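Long-range contact in alcohol oxidase (Myceliophthora thermophila, PDB 6F74), which probably acts as a VAO-type, FAD-dependent alcohol oxidase that uses molecular oxygen: residues R31-W45 against L142-T154. Residues are numbered along the deposited sequence; the frame is centred on the assembly and turned at random.
Sequences RCTPGEACWPDNSVW and LNFAKQHNIRLVT. With FAD (flavin-adenine dinucleotide), chain I.
Ile150, whose N-H closes the Schellman motif at the end of helix 135-147 by bonding to Ala145 O, sets its CD1 in the corner where Trp45 meets the face of Trp39. The methyl lies over that face of Trp39, 4.1 Å from the centroid of the six-membered ring, while CZ2 of Trp45 meets the same CD1 at 3.6 Å. Pro40 CD touches that methyl as well. The CE1 corner of Phe144 lies over one face of Trp45, 3.5 Å from Trp45 CZ3, the rings oblique at 44°. Phe144 has CG anti to its backbone N (chi1 -174°), which carries the ring off the helix toward Trp45 and leaves its edge to Val44 CG1. One turn on, His148 turns a ring face to Pro40, whose CG sits 4.1 Å from the imidazole centroid in a CH-pi contact.

Beside this apolar cluster the backbones are tied together. Asn149, the positive-phi C' residue of the Schellman motif, offers its carbonyl O to Cys32 N at 2.8 Å, a nearly straight bond (160° at the hydrogen). Its amide packs against Arg31 CA and CG: ND2 bonds to the Cys30 carbonyl, and a water links OD1 to Arg31 NH1, in the plane of a guanidinium whose NH2 goes to the Asp573 carbonyl. Two further waters bridge Cys32 O to Arg151 N and Cys38 O to His148 O, so both half-cystines of the Cys32-Cys38 disulfide loop are joined to the segment. Beyond Arg151, salt-bridged to Glu589, the chain becomes strand 152-155, where Thr154 O accepts from FAD O2B at 2.8 Å. The N-terminal segment thus packs on the helix-to-strand turn of a beta-alpha-beta crossover (128-131, 135-147, 152-155) in the FAD-binding domain of a VAO-type oxidase.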
ATOM      1  N   ARG A  31      20.561 -16.027  -9.007  1.00 20.08           N
ATOM      2  CA  ARG A  31      20.162 -16.844  -7.888  1.00 19.76           C
ATOM      3  C   ARG A  31      19.738 -18.245  -8.362  1.00 19.76           C
ATOM      4  O   ARG A  31      19.214 -18.417  -9.484  1.00 19.91           O
ATOM      5  CB  ARG A  31      19.009 -16.175  -7.110  1.00 19.40           C
ATOM      6  CG  ARG A  31      19.437 -15.000  -6.210  1.00 19.39           C
ATOM      7  CD  ARG A  31      19.783 -13.737  -6.960  1.00 19.64           C
ATOM      8  NE  ARG A  31      19.871 -12.568  -6.053  1.00 19.62           N
ATOM      9  CZ  ARG A  31      20.963 -11.848  -5.774  1.00 19.94           C
ATOM     10  NH1 ARG A  31      22.147 -12.108  -6.301  1.00 20.32           N
ATOM     11  NH2 ARG A  31      20.855 -10.824  -4.938  1.00 19.95           N
ATOM     12  N   CYS A  32      19.991 -19.218  -7.499  1.00 19.67           N
ATOM     13  CA  CYS A  32      19.595 -20.611  -7.706  1.00 19.70           C
ATOM     14  C   CYS A  32      18.094 -20.827  -7.454  1.00 19.44           C
ATOM     15  O   CYS A  32      17.538 -20.282  -6.514  1.00 19.18           O
ATOM     16  CB  CYS A  32      20.407 -21.522  -6.775  1.00 19.73           C
ATOM     17  SG  CYS A  32      20.302 -23.247  -7.183  1.00 19.92           S
ATOM     18  N   THR A  33      17.467 -21.662  -8.288  1.00 19.59           N
ATOM     19  CA  THR A  33      16.033 -21.929  -8.221  1.00 19.45           C
ATOM     20  C   THR A  33      15.755 -23.416  -8.147  1.00 19.60           C
ATOM     21  O   THR A  33      16.645 -24.206  -8.385  1.00 19.83           O
ATOM     22  CB  THR A  33      15.314 -21.301  -9.439  1.00 19.58           C
ATOM     23  OG1 THR A  33      15.879 -21.802 -10.656  1.00 19.99           O
ATOM     24  CG2 THR A  33      15.484 -19.778  -9.393  1.00 19.44           C
ATOM     25  N   PRO A  34      14.541 -23.818  -7.753  1.00 19.52           N
ATOM     26  CA  PRO A  34      14.210 -25.255  -7.638  1.00 19.73           C
ATOM     27  C   PRO A  34      14.446 -26.041  -8.915  1.00 20.15           C
ATOM     28  O   PRO A  34      14.243 -25.514 -10.014  1.00 20.30           O
ATOM     29  CB  PRO A  34      12.723 -25.238  -7.311  1.00 19.65           C
ATOM     30  CG  PRO A  34      12.562 -24.007  -6.528  1.00 19.29           C
ATOM     31  CD  PRO A  34      13.448 -23.000  -7.204  1.00 19.25           C
ATOM     32  N   GLY A  35      14.902 -27.272  -8.766  1.00 20.38           N
ATOM     33  CA  GLY A  35      15.154 -28.146  -9.907  1.00 20.85           C
ATOM     34  C   GLY A  35      16.562 -28.011 -10.452  1.00 21.00           C
ATOM     35  O   GLY A  35      17.024 -28.881 -11.177  1.00 21.41           O
ATOM     36  N   GLU A  36      17.263 -26.931 -10.120  1.00 20.73           N
ATOM     37  CA  GLU A  36      18.622 -26.782 -10.612  1.00 20.94           C
ATOM     38  C   GLU A  36      19.571 -27.648  -9.789  1.00 20.96           C
ATOM     39  O   GLU A  36      19.253 -28.055  -8.664  1.00 20.74           O
ATOM     40  CB  GLU A  36      19.041 -25.323 -10.580  1.00 20.74           C
ATOM     41  CG  GLU A  36      18.171 -24.410 -11.427  1.00 20.75           C
ATOM     42  CD  GLU A  36      18.863 -23.094 -11.714  1.00 20.76           C
ATOM     43  OE1 GLU A  36      19.750 -23.058 -12.610  1.00 21.15           O
ATOM     44  OE2 GLU A  36      18.553 -22.107 -11.022  1.00 20.42           O
ATOM     45  N   ALA A  37      20.727 -27.937 -10.377  1.00 21.28           N
ATOM     46  CA  ALA A  37      21.803 -28.670  -9.718  1.00 21.37           C
ATOM     47  C   ALA A  37      22.276 -27.986  -8.414  1.00 21.02           C
ATOM     48  O   ALA A  37      22.569 -28.659  -7.427  1.00 20.98           O
ATOM     49  CB  ALA A  37      22.974 -28.829 -10.681  1.00 21.80           C
ATOM     50  N   CYS A  38      22.327 -26.659  -8.412  1.00 20.84           N
ATOM     51  CA  CYS A  38      22.733 -25.885  -7.228  1.00 20.59           C
ATOM     52  C   CYS A  38      21.714 -25.843  -6.066  1.00 20.24           C
ATOM     53  O   CYS A  38      22.047 -25.465  -4.939  1.00 20.11           O
ATOM     54  CB  CYS A  38      23.113 -24.448  -7.649  1.00 20.58           C
ATOM     55  SG  CYS A  38      21.844 -23.583  -8.583  1.00 20.46           S
ATOM     56  N   TRP A  39      20.470 -26.204  -6.340  1.00 20.15           N
ATOM     57  CA  TRP A  39      19.408 -26.147  -5.337  1.00 19.89           C
ATOM     58  C   TRP A  39      19.694 -27.183  -4.271  1.00 19.98           C
ATOM     59  O   TRP A  39      19.967 -28.315  -4.604  1.00 20.23           O
ATOM     60  CB  TRP A  39      18.047 -26.394  -5.990  1.00 19.88           C
ATOM     61  CG  TRP A  39      16.862 -26.172  -5.102  1.00 19.65           C
ATOM     62  CD1 TRP A  39      16.107 -27.125  -4.504  1.00 19.73           C
ATOM     63  CD2 TRP A  39      16.277 -24.902  -4.742  1.00 19.36           C
ATOM     64  NE1 TRP A  39      15.096 -26.550  -3.778  1.00 19.52           N
ATOM     65  CE2 TRP A  39      15.178 -25.184  -3.896  1.00 19.28           C
ATOM     66  CE3 TRP A  39      16.588 -23.559  -5.041  1.00 19.22           C
ATOM     67  CZ2 TRP A  39      14.377 -24.182  -3.347  1.00 19.04           C
ATOM     68  CZ3 TRP A  39      15.802 -22.555  -4.503  1.00 18.98           C
ATOM     69  CH2 TRP A  39      14.701 -22.869  -3.650  1.00 18.87           C
ATOM     70  N   PRO A  40      19.646 -26.806  -2.982  1.00 19.83           N
ATOM     71  CA  PRO A  40      19.883 -27.799  -1.923  1.00 19.98           C
ATOM     72  C   PRO A  40      18.912 -28.988  -1.978  1.00 20.11           C
ATOM     73  O   PRO A  40      17.729 -28.778  -2.239  1.00 20.00           O
ATOM     74  CB  PRO A  40      19.685 -26.995  -0.634  1.00 19.83           C
ATOM     75  CG  PRO A  40      19.815 -25.571  -1.023  1.00 19.63           C
ATOM     76  CD  PRO A  40      19.322 -25.483  -2.434  1.00 19.58           C
ATOM     77  N   ASP A  41      19.418 -30.209  -1.749  1.00 20.40           N
ATOM     78  CA  ASP A  41      18.584 -31.428  -1.817  1.00 20.63           C
ATOM     79  C   ASP A  41      17.743 -31.580  -0.548  1.00 20.64           C
ATOM     80  O   ASP A  41      17.877 -30.786   0.381  1.00 20.48           O
ATOM     81  CB  ASP A  41      19.425 -32.700  -2.117  1.00 20.99           C
ATOM     82  CG  ASP A  41      20.363 -33.098  -0.983  1.00 21.13           C
ATOM     83  OD1 ASP A  41      20.285 -32.540   0.122  1.00 21.01           O
ATOM     84  OD2 ASP A  41      21.180 -33.996  -1.203  1.00 21.41           O
ATOM     85  N   ASN A  42      16.876 -32.584  -0.507  1.00 20.89           N
ATOM     86  CA  ASN A  42      15.918 -32.699   0.582  1.00 20.97           C
ATOM     87  C   ASN A  42      16.590 -32.761   1.965  1.00 21.08           C
ATOM     88  O   ASN A  42      16.108 -32.146   2.908  1.00 21.01           O
ATOM     89  CB  ASN A  42      14.949 -33.873   0.356  1.00 21.35           C
ATOM     90  CG  ASN A  42      14.061 -33.692  -0.899  1.00 21.30           C
ATOM     91  OD1 ASN A  42      13.851 -34.646  -1.646  1.00 21.64           O
ATOM     92  ND2 ASN A  42      13.519 -32.477  -1.128  1.00 20.95           N
ATOM     93  N   SER A  43      17.735 -33.443   2.069  1.00 21.29           N
ATOM     94  CA  SER A  43      18.439 -33.570   3.351  1.00 21.48           C
ATOM     95  C   SER A  43      18.911 -32.214   3.904  1.00 21.22           C
ATOM     96  O   SER A  43      18.872 -31.971   5.121  1.00 21.36           O
ATOM     97  CB  SER A  43      19.623 -34.534   3.213  1.00 21.76           C
ATOM     98  OG  SER A  43      20.655 -33.950   2.425  1.00 21.55           O
ATOM     99  N   VAL A  44      19.346 -31.323   3.010  1.00 20.90           N
ATOM    100  CA  VAL A  44      19.824 -30.002   3.418  1.00 20.71           C
ATOM    101  C   VAL A  44      18.663 -29.179   3.965  1.00 20.54           C
ATOM    102  O   VAL A  44      18.795 -28.552   5.004  1.00 20.60           O
ATOM    103  CB  VAL A  44      20.563 -29.264   2.265  1.00 20.49           C
ATOM    104  CG1 VAL A  44      20.909 -27.808   2.652  1.00 20.33           C
ATOM    105  CG2 VAL A  44      21.827 -30.036   1.892  1.00 20.73           C
ATOM    106  N   TRP A  45      17.529 -29.196   3.277  1.00 20.38           N
ATOM    107  CA  TRP A  45      16.333 -28.490   3.749  1.00 20.24           C
ATOM    108  C   TRP A  45      15.841 -29.034   5.079  1.00 20.57           C
ATOM    109  O   TRP A  45      15.436 -28.261   5.971  1.00 20.57           O
ATOM    110  CB  TRP A  45      15.213 -28.538   2.706  1.00 20.09           C
ATOM    111  CG  TRP A  45      15.490 -27.687   1.479  1.00 19.79           C
ATOM    112  CD1 TRP A  45      15.807 -28.134   0.240  1.00 19.81           C
ATOM    113  CD2 TRP A  45      15.450 -26.263   1.392  1.00 19.50           C
ATOM    114  NE1 TRP A  45      15.980 -27.077  -0.630  1.00 19.57           N
ATOM    115  CE2 TRP A  45      15.760 -25.911   0.055  1.00 19.37           C
ATOM    116  CE3 TRP A  45      15.174 -25.233   2.309  1.00 19.40           C
ATOM    117  CZ2 TRP A  45      15.823 -24.581  -0.379  1.00 19.14           C
ATOM    118  CZ3 TRP A  45      15.222 -23.915   1.869  1.00 19.15           C
ATOM    119  CH2 TRP A  45      15.548 -23.607   0.532  1.00 19.02           C
ATOM    120  N   LEU A 142      18.272 -15.520   6.709  1.00 19.89           N
ATOM    121  CA  LEU A 142      19.159 -14.650   5.973  1.00 19.94           C
ATOM    122  C   LEU A 142      20.415 -15.418   5.564  1.00 20.09           C
ATOM    123  O   LEU A 142      20.730 -15.489   4.368  1.00 19.93           O
ATOM    124  CB  LEU A 142      19.534 -13.416   6.790  1.00 20.31           C
ATOM    125  CG  LEU A 142      20.587 -12.462   6.202  1.00 20.51           C
ATOM    126  CD1 LEU A 142      20.167 -11.898   4.851  1.00 20.17           C
ATOM    127  CD2 LEU A 142      20.875 -11.334   7.156  1.00 20.97           C
ATOM    128  N   ASN A 143      21.099 -16.002   6.548  1.00 20.45           N
ATOM    129  CA  ASN A 143      22.360 -16.701   6.302  1.00 20.67           C
ATOM    130  C   ASN A 143      22.223 -17.866   5.310  1.00 20.37           C
ATOM    131  O   ASN A 143      23.055 -18.015   4.416  1.00 20.40           O
ATOM    132  CB  ASN A 143      22.984 -17.211   7.625  1.00 21.15           C
ATOM    133  CG  ASN A 143      23.560 -16.101   8.493  1.00 21.62           C
ATOM    134  OD1 ASN A 143      23.611 -14.954   8.093  1.00 21.62           O
ATOM    135  ND2 ASN A 143      24.023 -16.454   9.699  1.00 22.11           N
ATOM    136  N   PHE A 144      21.195 -18.681   5.475  1.00 20.16           N
ATOM    137  CA  PHE A 144      20.941 -19.807   4.566  1.00 19.93           C
ATOM    138  C   PHE A 144      20.710 -19.312   3.114  1.00 19.64           C
ATOM    139  O   PHE A 144      21.222 -19.903   2.187  1.00 19.64           O
ATOM    140  CB  PHE A 144      19.761 -20.665   5.082  1.00 19.84           C
ATOM    141  CG  PHE A 144      19.519 -21.929   4.303  1.00 19.72           C
ATOM    142  CD1 PHE A 144      18.822 -21.893   3.083  1.00 19.43           C
ATOM    143  CD2 PHE A 144      19.966 -23.150   4.772  1.00 19.97           C
ATOM    144  CE1 PHE A 144      18.581 -23.041   2.371  1.00 19.41           C
ATOM    145  CE2 PHE A 144      19.743 -24.309   4.054  1.00 19.92           C
ATOM    146  CZ  PHE A 144      19.041 -24.255   2.850  1.00 19.65           C
ATOM    147  N   ALA A 145      19.959 -18.227   2.929  1.00 19.46           N
ATOM    148  CA  ALA A 145      19.681 -17.676   1.582  1.00 19.25           C
ATOM    149  C   ALA A 145      20.968 -17.276   0.894  1.00 19.47           C
ATOM    150  O   ALA A 145      21.205 -17.612  -0.270  1.00 19.45           O
ATOM    151  CB  ALA A 145      18.772 -16.464   1.680  1.00 19.09           C
ATOM    152  N   LYS A 146      21.797 -16.538   1.635  1.00 19.75           N
ATOM    153  CA  LYS A 146      23.095 -16.086   1.134  1.00 20.07           C
ATOM    154  C   LYS A 146      24.032 -17.270   0.894  1.00 20.24           C
ATOM    155  O   LYS A 146      24.696 -17.335  -0.116  1.00 20.36           O
ATOM    156  CB  LYS A 146      23.762 -15.105   2.122  1.00 20.43           C
ATOM    157  CG  LYS A 146      23.046 -13.787   2.346  1.00 20.37           C
ATOM    158  CD  LYS A 146      23.933 -12.786   3.079  1.00 20.86           C
ATOM    159  CE  LYS A 146      24.277 -13.213   4.491  1.00 21.15           C
ATOM    160  NZ  LYS A 146      25.179 -12.259   5.153  1.00 21.72           N
ATOM    161  N   GLN A 147      24.063 -18.214   1.818  1.00 20.29           N
ATOM    162  CA  GLN A 147      24.940 -19.368   1.692  1.00 20.47           C
ATOM    163  C   GLN A 147      24.622 -20.209   0.446  1.00 20.28           C
ATOM    164  O   GLN A 147      25.559 -20.585  -0.292  1.00 20.48           O
ATOM    165  CB  GLN A 147      24.851 -20.257   2.923  1.00 20.58           C
ATOM    166  CG  GLN A 147      25.896 -21.382   2.908  1.00 20.85           C
ATOM    167  CD  GLN A 147      25.788 -22.297   4.069  1.00 20.99           C
ATOM    168  OE1 GLN A 147      25.016 -22.063   4.980  1.00 20.96           O
ATOM    169  NE2 GLN A 147      26.607 -23.334   4.068  1.00 21.23           N
ATOM    170  N   HIS A 148      23.329 -20.469   0.198  1.00 19.94           N
ATOM    171  CA  HIS A 148      22.932 -21.268  -0.945  1.00 19.83           C
ATOM    172  C   HIS A 148      22.523 -20.454  -2.171  1.00 19.71           C
ATOM    173  O   HIS A 148      21.979 -21.012  -3.131  1.00 19.64           O
ATOM    174  CB  HIS A 148      21.877 -22.304  -0.559  1.00 19.66           C
ATOM    175  CG  HIS A 148      22.308 -23.209   0.551  1.00 19.85           C
ATOM    176  ND1 HIS A 148      23.091 -24.336   0.367  1.00 20.07           N
ATOM    177  CD2 HIS A 148      22.074 -23.127   1.883  1.00 19.91           C
ATOM    178  CE1 HIS A 148      23.294 -24.927   1.534  1.00 20.24           C
ATOM    179  NE2 HIS A 148      22.668 -24.231   2.468  1.00 20.16           N
ATOM    180  N   ASN A 149      22.840 -19.155  -2.153  1.00 19.78           N
ATOM    181  CA  ASN A 149      22.551 -18.226  -3.241  1.00 19.75           C
ATOM    182  C   ASN A 149      21.107 -18.307  -3.709  1.00 19.45           C
ATOM    183  O   ASN A 149      20.811 -18.378  -4.918  1.00 19.48           O
ATOM    184  CB  ASN A 149      23.560 -18.460  -4.377  1.00 20.07           C
ATOM    185  CG  ASN A 149      23.277 -17.623  -5.609  1.00 20.14           C
ATOM    186  OD1 ASN A 149      23.035 -16.418  -5.516  1.00 20.11           O
ATOM    187  ND2 ASN A 149      23.321 -18.256  -6.774  1.00 20.29           N
ATOM    188  N   ILE A 150      20.208 -18.348  -2.740  1.00 19.22           N
ATOM    189  CA  ILE A 150      18.779 -18.461  -2.987  1.00 18.96           C
ATOM    190  C   ILE A 150      18.186 -17.076  -2.710  1.00 18.83           C
ATOM    191  O   ILE A 150      18.534 -16.428  -1.688  1.00 18.88           O
ATOM    192  CB  ILE A 150      18.128 -19.509  -2.051  1.00 18.87           C
ATOM    193  CG1 ILE A 150      18.672 -20.899  -2.345  1.00 19.03           C
ATOM    194  CG2 ILE A 150      16.611 -19.506  -2.172  1.00 18.66           C
ATOM    195  CD1 ILE A 150      17.978 -22.026  -1.583  1.00 19.01           C
ATOM    196  N   ARG A 151      17.255 -16.665  -3.573  1.00 18.70           N
ATOM    197  CA  ARG A 151      16.614 -15.363  -3.475  1.00 18.59           C
ATOM    198  C   ARG A 151      15.800 -15.248  -2.188  1.00 18.42           C
ATOM    199  O   ARG A 151      14.944 -16.107  -1.904  1.00 18.30           O
ATOM    200  CB  ARG A 151      15.699 -15.094  -4.687  1.00 18.53           C
ATOM    201  CG  ARG A 151      14.911 -13.800  -4.590  1.00 18.41           C
ATOM    202  CD  ARG A 151      13.998 -13.541  -5.743  1.00 18.40           C
ATOM    203  NE  ARG A 151      13.257 -12.294  -5.559  1.00 18.29           N
ATOM    204  CZ  ARG A 151      12.422 -11.759  -6.460  1.00 18.31           C
ATOM    205  NH1 ARG A 151      12.218 -12.363  -7.636  1.00 18.45           N
ATOM    206  NH2 ARG A 151      11.770 -10.603  -6.192  1.00 18.22           N
ATOM    207  N   LEU A 152      16.088 -14.209  -1.403  1.00 18.48           N
ATOM    208  CA  LEU A 152      15.368 -13.987  -0.153  1.00 18.40           C
ATOM    209  C   LEU A 152      14.218 -13.033  -0.407  1.00 18.24           C
ATOM    210  O   LEU A 152      14.431 -11.923  -0.880  1.00 18.29           O
ATOM    211  CB  LEU A 152      16.277 -13.433   0.951  1.00 18.64           C
ATOM    212  CG  LEU A 152      15.620 -13.238   2.326  1.00 18.67           C
ATOM    213  CD1 LEU A 152      15.285 -14.580   2.952  1.00 18.67           C
ATOM    214  CD2 LEU A 152      16.534 -12.465   3.246  1.00 19.01           C
ATOM    215  N   VAL A 153      13.011 -13.472  -0.061  1.00 18.08           N
ATOM    216  CA  VAL A 153      11.815 -12.677  -0.180  1.00 17.94           C
ATOM    217  C   VAL A 153      11.283 -12.369   1.224  1.00 17.98           C
ATOM    218  O   VAL A 153      11.116 -13.254   2.040  1.00 18.05           O
ATOM    219  CB  VAL A 153      10.756 -13.397  -1.063  1.00 17.81           C
ATOM    220  CG1 VAL A 153       9.524 -12.530  -1.229  1.00 17.70           C
ATOM    221  CG2 VAL A 153      11.344 -13.732  -2.448  1.00 17.87           C
ATOM    222  N   THR A 154      11.007 -11.103   1.490  1.00 18.00           N
ATOM    223  CA  THR A 154      10.544 -10.666   2.808  1.00 18.12           C
ATOM    224  C   THR A 154       9.052 -10.361   2.741  1.00 17.97           C
ATOM    225  O   THR A 154       8.610  -9.640   1.866  1.00 17.85           O
ATOM    226  CB  THR A 154      11.353  -9.439   3.296  1.00 18.35           C
ATOM    227  OG1 THR A 154      12.747  -9.794   3.384  1.00 18.54           O
ATOM    228  CG2 THR A 154      10.855  -8.923   4.684  1.00 18.55           C
TER
HETATM  229  PA  FAD I 601       4.069  -7.000   2.479  1.00 15.73           P
HETATM  230  O1A FAD I 601       3.528  -7.580   1.175  1.00 16.33           O
HETATM  231  O2A FAD I 601       4.266  -7.964   3.606  1.00 14.61           O
HETATM  232  O5B FAD I 601       5.428  -6.272   2.135  1.00 13.82           O
HETATM  233  C5B FAD I 601       5.415  -5.157   1.286  1.00 13.38           C
HETATM  234  C4B FAD I 601       6.842  -4.833   0.880  1.00 12.87           C
HETATM  235  O4B FAD I 601       7.530  -4.461   2.062  1.00 12.82           O
HETATM  236  C3B FAD I 601       7.642  -5.964   0.287  1.00 12.31           C
HETATM  237  O3B FAD I 601       8.623  -5.383  -0.580  1.00 12.69           O
HETATM  238  C2B FAD I 601       8.381  -6.559   1.460  1.00 12.77           C
HETATM  239  O2B FAD I 601       9.665  -7.116   1.154  1.00 12.30           O
HETATM  240  C1B FAD I 601       8.604  -5.351   2.330  1.00 12.89           C
HETATM  241  N9A FAD I 601       8.635  -5.590   3.776  1.00 13.21           N
HETATM  242  C8A FAD I 601       7.601  -5.941   4.554  1.00 14.09           C
HETATM  243  N7A FAD I 601       7.979  -6.036   5.843  1.00 14.08           N
HETATM  244  C5A FAD I 601       9.272  -5.729   5.884  1.00 13.77           C
HETATM  245  C6A FAD I 601      10.260  -5.634   6.959  1.00 13.93           C
HETATM  246  N6A FAD I 601       9.838  -5.903   8.216  1.00 14.13           N
HETATM  247  N1A FAD I 601      11.530  -5.294   6.618  1.00 13.83           N
HETATM  248  C2A FAD I 601      11.874  -5.041   5.328  1.00 14.21           C
HETATM  249  N3A FAD I 601      11.002  -5.089   4.288  1.00 13.99           N
HETATM  250  C4A FAD I 601       9.707  -5.424   4.525  1.00 13.66           C
HETATM  251  N1  FAD I 601      -1.810   1.713   2.076  1.00 11.40           N
HETATM  252  C2  FAD I 601      -2.107   2.955   2.521  1.00 11.65           C
HETATM  253  O2  FAD I 601      -1.241   3.860   2.410  1.00 12.31           O
HETATM  254  N3  FAD I 601      -3.289   3.245   3.101  1.00 11.81           N
HETATM  255  C4  FAD I 601      -4.265   2.331   3.246  1.00 12.03           C
HETATM  256  O4  FAD I 601      -5.366   2.607   3.767  1.00 13.38           O
HETATM  257  C4X FAD I 601      -4.028   0.952   2.769  1.00 11.93           C
HETATM  258  N5  FAD I 601      -4.973  -0.004   2.879  1.00 11.39           N
HETATM  259  C5X FAD I 601      -4.723  -1.262   2.440  1.00 10.96           C
HETATM  260  C6  FAD I 601      -5.703  -2.243   2.580  1.00  9.80           C
HETATM  261  C7  FAD I 601      -5.491  -3.547   2.166  1.00  8.66           C
HETATM  262  C7M FAD I 601      -6.666  -4.472   2.369  1.00  8.75           C
HETATM  263  C8  FAD I 601      -4.178  -3.922   1.569  1.00  7.38           C
HETATM  264  C8M FAD I 601      -3.844  -5.341   1.132  1.00  4.60           C
HETATM  265  C9  FAD I 601      -3.205  -2.941   1.406  1.00  9.18           C
HETATM  266  C9A FAD I 601      -3.408  -1.614   1.824  1.00 10.70           C
HETATM  267  N10 FAD I 601      -2.425  -0.594   1.703  1.00 12.01           N
HETATM  268  C10 FAD I 601      -2.714   0.698   2.161  1.00 11.68           C
HETATM  269  C1' FAD I 601      -1.123  -0.810   1.028  1.00 13.09           C
HETATM  270  C2' FAD I 601       0.100  -1.083   1.840  1.00 14.05           C
HETATM  271  O2' FAD I 601       0.597   0.175   2.290  1.00 13.99           O
HETATM  272  C3' FAD I 601       1.165  -1.730   0.948  1.00 15.12           C
HETATM  273  O3' FAD I 601       0.640  -2.864   0.235  1.00 16.26           O
HETATM  274  C4' FAD I 601       2.395  -2.142   1.744  1.00 15.51           C
HETATM  275  O4' FAD I 601       3.360  -2.728   0.865  1.00 16.74           O
HETATM  276  C5' FAD I 601       2.034  -3.111   2.860  1.00 15.36           C
HETATM  277  O5' FAD I 601       3.190  -3.473   3.595  1.00 15.25           O
HETATM  278  P   FAD I 601       3.108  -4.912   4.249  1.00 15.53           P
HETATM  279  O1P FAD I 601       1.804  -5.066   4.981  1.00 15.56           O
HETATM  280  O2P FAD I 601       4.397  -5.115   4.972  1.00 17.65           O
HETATM  281  O3P FAD I 601       3.044  -5.818   2.910  1.00 15.91           O
HETATM  282  O   HOH W   1      23.261 -14.368  -7.719  1.00 13.81           O
HETATM  283  O   HOH W   2      16.001 -18.099  -6.017  1.00  8.18           O
HETATM  284  O   HOH W   3      23.127 -22.832  -4.701  1.00  6.64           O